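Local coordinates for protein alanine racemase (Oenococcus oeni PSU-1, PDB 3HUR) that belongs to the alanine racemase family and joins an N-terminal TIM-barrel domain to a C-terminal domain built mainly of beta-strands, at residues S13-A18 with I373-L378; A52-E57 with E380-N385. All coordinates share one frame; numbering follows the deposited sequence.

Interaction 1: S13-A18 with I373-L378; sequences SVDLDA and IYTGDL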
loop_
_atom_site.group_PDB
_atom_site.type_symbol
_atom_site.label_atom_id
_atom_site.label_comp_id
_atom_site.label_asym_id
_atom_site.label_seq_id
_atom_site.Cartn_x
_atom_site.Cartn_y
_atom_site.Cartn_z
ATOM N N SER A 13 -4.661 -6.486 -23.230
ATOM C CA SER A 13 -4.831 -6.926 -24.589
ATOM C C SER A 13 -3.537 -7.663 -24.979
ATOM O O SER A 13 -2.459 -7.102 -24.882
ATOM C CB SER A 13 -5.044 -5.693 -25.463
ATOM O OG SER A 13 -5.066 -6.086 -26.805
ATOM N N VAL A 14 -3.675 -8.893 -25.436
ATOM C CA VAL A 14 -2.579 -9.785 -25.713
ATOM C C VAL A 14 -2.613 -10.216 -27.200
ATOM O O VAL A 14 -3.525 -10.912 -27.643
ATOM C CB VAL A 14 -2.701 -11.067 -24.864
ATOM C CG1 VAL A 14 -1.564 -12.021 -25.215
ATOM C CG2 VAL A 14 -2.754 -10.755 -23.358
ATOM N N ASP A 15 -1.626 -9.799 -27.967
ATOM C CA ASP A 15 -1.590 -10.094 -29.387
ATOM C C ASP A 15 -0.828 -11.401 -29.656
ATOM O O ASP A 15 0.415 -11.456 -29.556
ATOM C CB ASP A 15 -0.913 -8.933 -30.090
ATOM C CG ASP A 15 -0.545 -9.260 -31.491
ATOM O OD1 ASP A 15 -0.755 -10.425 -31.893
ATOM O OD2 ASP A 15 -0.026 -8.356 -32.168
ATOM N N LEU A 16 -1.561 -12.444 -30.003
ATOM C CA LEU A 16 -0.962 -13.773 -30.067
ATOM C C LEU A 16 -0.092 -13.936 -31.261
ATOM O O LEU A 16 0.799 -14.777 -31.229
ATOM C CB LEU A 16 -2.018 -14.877 -30.063
ATOM C CG LEU A 16 -2.815 -15.024 -28.757
ATOM C CD1 LEU A 16 -3.986 -15.999 -28.894
ATOM C CD2 LEU A 16 -1.878 -15.429 -27.619
ATOM N N ASP A 17 -0.331 -13.132 -32.299
ATOM C CA ASP A 17 0.535 -13.126 -33.486
ATOM C C ASP A 17 1.939 -12.694 -33.082
ATOM O O ASP A 17 2.925 -13.259 -33.543
ATOM C CB ASP A 17 0.077 -12.130 -34.564
ATOM C CG ASP A 17 -1.164 -12.586 -35.339
ATOM O OD1 ASP A 17 -1.250 -13.745 -35.803
ATOM O OD2 ASP A 17 -2.056 -11.735 -35.523
ATOM N N ALA A 18 2.006 -11.662 -32.251
ATOM C CA ALA A 18 3.265 -11.122 -31.804
ATOM C C ALA A 18 3.974 -12.123 -30.917
ATOM O O ALA A 18 5.191 -12.267 -31.005
ATOM C CB ALA A 18 3.070 -9.771 -31.093
ATOM N N ILE A 373 -7.770 -10.081 -22.874
ATOM C CA ILE A 373 -8.433 -10.117 -24.157
ATOM C C ILE A 373 -7.412 -10.443 -25.280
ATOM O O ILE A 373 -6.329 -9.868 -25.333
ATOM C CB ILE A 373 -9.101 -8.746 -24.434
ATOM C CG1 ILE A 373 -10.163 -8.428 -23.333
ATOM C CG2 ILE A 373 -9.747 -8.679 -25.833
ATOM C CD1 ILE A 373 -11.159 -9.543 -23.004
ATOM N N TYR A 374 -7.758 -11.350 -26.183
ATOM C CA TYR A 374 -6.820 -11.738 -27.225
ATOM C C TYR A 374 -7.186 -11.107 -28.554
ATOM O O TYR A 374 -8.313 -11.249 -29.018
ATOM C CB TYR A 374 -6.737 -13.266 -27.290
ATOM C CG TYR A 374 -6.346 -13.806 -25.953
ATOM C CD1 TYR A 374 -7.302 -14.177 -25.009
ATOM C CD2 TYR A 374 -5.007 -13.858 -25.583
ATOM C CE1 TYR A 374 -6.924 -14.617 -23.727
ATOM C CE2 TYR A 374 -4.617 -14.311 -24.332
ATOM C CZ TYR A 374 -5.549 -14.672 -23.413
ATOM O OH TYR A 374 -5.086 -15.083 -22.202
ATOM N N THR A 375 -6.226 -10.429 -29.173
ATOM C CA THR A 375 -6.435 -9.798 -30.500
ATOM C C THR A 375 -5.596 -10.460 -31.562
ATOM O O THR A 375 -4.693 -11.212 -31.238
ATOM C CB THR A 375 -5.971 -8.347 -30.521
ATOM O OG1 THR A 375 -4.553 -8.322 -30.333
ATOM C CG2 THR A 375 -6.658 -7.521 -29.420
ATOM N N GLY A 376 -5.904 -10.150 -32.825
ATOM C CA GLY A 376 -5.120 -10.581 -33.996
ATOM C C GLY A 376 -5.673 -11.799 -34.709
ATOM O O GLY A 376 -6.487 -12.520 -34.160
ATOM N N ASP A 377 -5.214 -12.019 -35.944
ATOM C CA ASP A 377 -5.743 -13.069 -36.830
ATOM C C ASP A 377 -5.547 -14.421 -36.190
ATOM O O ASP A 377 -6.438 -15.261 -36.192
ATOM C CB ASP A 377 -5.031 -13.053 -38.209
ATOM C CG ASP A 377 -5.348 -11.787 -39.067
ATOM O OD1 ASP A 377 -6.379 -11.092 -38.841
ATOM O OD2 ASP A 377 -4.559 -11.502 -40.007
ATOM N N LEU A 378 -4.374 -14.648 -35.629
ATOM C CA LEU A 378 -4.143 -15.915 -34.915
ATOM C C LEU A 378 -5.184 -16.170 -33.826
ATOM O O LEU A 378 -5.632 -17.283 -33.633
ATOM C CB LEU A 378 -2.764 -15.906 -34.273
ATOM C CG LEU A 378 -1.789 -17.037 -34.556
ATOM C CD1 LEU A 378 -0.646 -16.895 -33.551
ATOM C CD2 LEU A 378 -2.473 -18.401 -34.479
#
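Val14 and Tyr374 pair side by side in two parallel strands, 13-15 and 373-375, whose axes approach to 4.6 Å at 35°. The register is fixed by Val14: its N donates to Ile373 O at 2.8 Å, nearly in line with the carbonyl bond, and its O accepts from Thr375 N at 3.1 Å, here with the donor standing above the carbonyl plane. Val14 and Tyr374 share one face of the sheet; Ser13, Asp15, Ile373 and Thr375 share the other, where the Thr375 methyl CG2 meets Ser13 OG. In this mixed sheet strand 10-15 lies between 372-375 and the antiparallel 251-263, to which Ser13 and Asp15 are backbone-bonded at Ser252 and Ile250.

The tyrosine can be followed outward. Tyr374 CB lies 4.0 Å from Val14 O, and chi1 of -57° puts CG anti to the carbonyl carbon. Tyr374 CD2 is 3.7 Å from Val14 CB and also meets Leu16 CG, both approaching the ring obliquely, while Tyr374 CE2 touches Val14 CB and CG1. At the tip, OH is hydrogen-bonded to Leu46 O, and Pro50 of helix 48-57 packs against the side chain.

Strand 13-15 runs straight into helix 16-30; strand 373-375 reaches helix 377-381 through Gly376. Asp15 is the first helix's N-cap, its OD1 taking Ala18 N at 3.0 Å from above the carboxylate plane and Asp17 N more weakly. At the second, N-cap Gly376 has no side chain to accept; instead Asp17 reaches across, OD1 accepting from Leu378 N at 3.3 Å on its syn side (N-H...O 142°) and OD2 weakly from Asp377 N.

Two carboxylates thus sit at two helix N-termini, where the helix dipoles would be expected to favour their ionised forms, although the Asp377 carboxylate, not in contact with Asp17's, would probably oppose this.

Interaction 2: A52-E57 with E380-N385; sequences AKAFQE and EVIGAN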
loop_
_atom_site.group_PDB
_atom_site.type_symbol
_atom_site.label_atom_id
_atom_site.label_comp_id
_atom_site.label_asym_id
_atom_site.label_seq_id
_atom_site.Cartn_x
_atom_site.Cartn_y
_atom_site.Cartn_z
ATOM N N ALA A 52 -0.264 -21.343 -25.822
ATOM C CA ALA A 52 0.020 -22.676 -26.323
ATOM C C ALA A 52 -0.707 -23.012 -27.628
ATOM O O ALA A 52 -0.079 -23.504 -28.553
ATOM C CB ALA A 52 -0.278 -23.688 -25.308
ATOM N N LYS A 53 -2.005 -22.761 -27.714
ATOM C CA LYS A 53 -2.732 -22.984 -28.946
ATOM C C LYS A 53 -2.140 -22.167 -30.086
ATOM O O LYS A 53 -2.020 -22.662 -31.189
ATOM C CB LYS A 53 -4.194 -22.585 -28.820
ATOM C CG LYS A 53 -5.039 -23.525 -28.032
ATOM C CD LYS A 53 -6.443 -22.949 -27.937
ATOM C CE LYS A 53 -7.414 -23.897 -27.248
ATOM N NZ LYS A 53 -7.859 -25.015 -28.158
ATOM N N ALA A 54 -1.826 -20.903 -29.847
ATOM C CA ALA A 54 -1.185 -20.105 -30.885
ATOM C C ALA A 54 0.156 -20.748 -31.324
ATOM O O ALA A 54 0.501 -20.715 -32.493
ATOM C CB ALA A 54 -0.950 -18.704 -30.414
ATOM N N PHE A 55 0.906 -21.330 -30.400
ATOM C CA PHE A 55 2.174 -21.898 -30.806
ATOM C C PHE A 55 2.000 -23.215 -31.578
ATOM O O PHE A 55 2.838 -23.515 -32.435
ATOM C CB PHE A 55 3.104 -22.140 -29.617
ATOM C CG PHE A 55 3.437 -20.914 -28.822
ATOM C CD1 PHE A 55 3.490 -19.687 -29.395
ATOM C CD2 PHE A 55 3.701 -21.015 -27.472
ATOM C CE1 PHE A 55 3.811 -18.581 -28.634
ATOM C CE2 PHE A 55 4.020 -19.929 -26.724
ATOM C CZ PHE A 55 4.065 -18.712 -27.292
ATOM N N GLN A 56 0.964 -24.001 -31.247
ATOM C CA GLN A 56 0.694 -25.304 -31.927
ATOM C C GLN A 56 0.240 -25.085 -33.371
ATOM O O GLN A 56 0.634 -25.799 -34.274
ATOM C CB GLN A 56 -0.378 -26.122 -31.193
ATOM C CG GLN A 56 -0.473 -27.564 -31.648
ATOM C CD GLN A 56 -1.426 -28.416 -30.800
ATOM O OE1 GLN A 56 -1.004 -29.118 -29.884
ATOM N NE2 GLN A 56 -2.708 -28.351 -31.100
ATOM N N GLU A 57 -0.548 -24.047 -33.587
ATOM C CA GLU A 57 -1.168 -23.830 -34.861
ATOM C C GLU A 57 -0.179 -23.267 -35.843
ATOM O O GLU A 57 -0.317 -23.482 -37.057
ATOM C CB GLU A 57 -2.385 -22.902 -34.726
ATOM C CG GLU A 57 -2.585 -21.853 -35.890
ATOM C CD GLU A 57 -3.271 -22.418 -37.121
ATOM O OE1 GLU A 57 -3.721 -23.565 -37.048
ATOM O OE2 GLU A 57 -3.382 -21.708 -38.153
ATOM N N GLU A 380 -8.355 -15.161 -33.731
ATOM C CA GLU A 380 -9.574 -15.563 -34.460
ATOM C C GLU A 380 -9.499 -17.065 -34.759
ATOM O O GLU A 380 -10.398 -17.835 -34.348
ATOM C CB GLU A 380 -9.625 -14.745 -35.775
ATOM C CG GLU A 380 -10.964 -14.399 -36.451
ATOM C CD GLU A 380 -10.757 -13.573 -37.808
ATOM O OE1 GLU A 380 -9.640 -13.578 -38.428
ATOM O OE2 GLU A 380 -11.731 -12.913 -38.263
ATOM N N VAL A 381 -8.393 -17.477 -35.408
ATOM C CA VAL A 381 -8.191 -18.863 -35.848
ATOM C C VAL A 381 -8.223 -19.880 -34.706
ATOM O O VAL A 381 -8.759 -20.983 -34.882
ATOM C CB VAL A 381 -6.822 -19.055 -36.607
ATOM C CG1 VAL A 381 -6.487 -20.557 -36.779
ATOM C CG2 VAL A 381 -6.792 -18.299 -37.969
ATOM N N ILE A 382 -7.662 -19.547 -33.535
ATOM C CA ILE A 382 -7.671 -20.523 -32.422
ATOM C C ILE A 382 -8.924 -20.444 -31.533
ATOM O O ILE A 382 -9.076 -21.220 -30.586
ATOM C CB ILE A 382 -6.370 -20.465 -31.591
ATOM C CG1 ILE A 382 -6.244 -19.131 -30.854
ATOM C CG2 ILE A 382 -5.180 -20.650 -32.493
ATOM C CD1 ILE A 382 -5.356 -19.199 -29.663
ATOM N N GLY A 383 -9.828 -19.524 -31.857
ATOM C CA GLY A 383 -11.128 -19.441 -31.182
ATOM C C GLY A 383 -11.110 -18.677 -29.869
ATOM O O GLY A 383 -11.897 -18.968 -28.973
ATOM N N ALA A 384 -10.207 -17.707 -29.746
ATOM C CA ALA A 384 -10.026 -16.963 -28.506
ATOM C C ALA A 384 -10.430 -15.500 -28.667
ATOM O O ALA A 384 -10.394 -14.769 -27.694
ATOM C CB ALA A 384 -8.587 -17.055 -28.060
ATOM N N ASN A 385 -10.797 -15.081 -29.886
ATOM C CA ASN A 385 -11.160 -13.678 -30.208
ATOM C C ASN A 385 -12.636 -13.573 -30.453
ATOM O O ASN A 385 -13.083 -13.747 -31.590
ATOM C CB ASN A 385 -10.456 -13.167 -31.474
#
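Ile382 packs against Lys53 and Ala54. The delta-methyl of the isoleucine reaches over the helical backbone: Ile382 CD1 lies 3.7 Å from Lys53 CB and 3.9 Å from Ala54 N, with Ala54 CB farther off at 4.5 Å. The other branch, Ile382 CG2, faces Lys53 O at 4.0 Å and Glu57 CB at 4.2 Å. Chi1 of 66° sets CG1 between the backbone N and the carbonyl carbon and CG2 anti to that carbon; chi2 of 157° then extends CD1.

Gly383, with phi of 83°, closes helix 377-381 in a Schellman motif, its N bonded to Glu380 O at 3.1 Å, and its O accepts from Gln77 NE2 of the second subunit. Helix 48-57 belongs to the TIM-barrel domain, so the chain's C-terminal end here lies against the outside of that domain.

Polar groups lie at the margins. Glu57 and Val381 cross at about a right angle, Glu57 OE2 touching Val381 CG1 at 3.6 Å in a van der Waals contact. Lys53 contributes chiefly CB, while its NZ is hydrogen-bonded to Ala78 O.

The centres of the two interactions are 9 Å apart, and helix 377-381 serves both: interaction 1 holds its N-terminus, interaction 2 packs its C-terminal end. Packing contacts bridge them directly. Leu16 CD1 meets Ile382 CD1 at 3.6 Å, and Leu378 CD1 meets Ala54 CB at the same distance, while Leu378 CD2 lies 3.7 Å from Glu57 CG, an aliphatic methylene. Helices 16-30, 48-57 and 377-381 therefore come together around Leu16 and Leu378. Along the sequence the segments alternate, 13-18, 52-57, 373-378, 380-385, so two early portions of the chain are joined to its C-terminal end, with neighbouring contacts to the second subunit through Ile373 and Gly383.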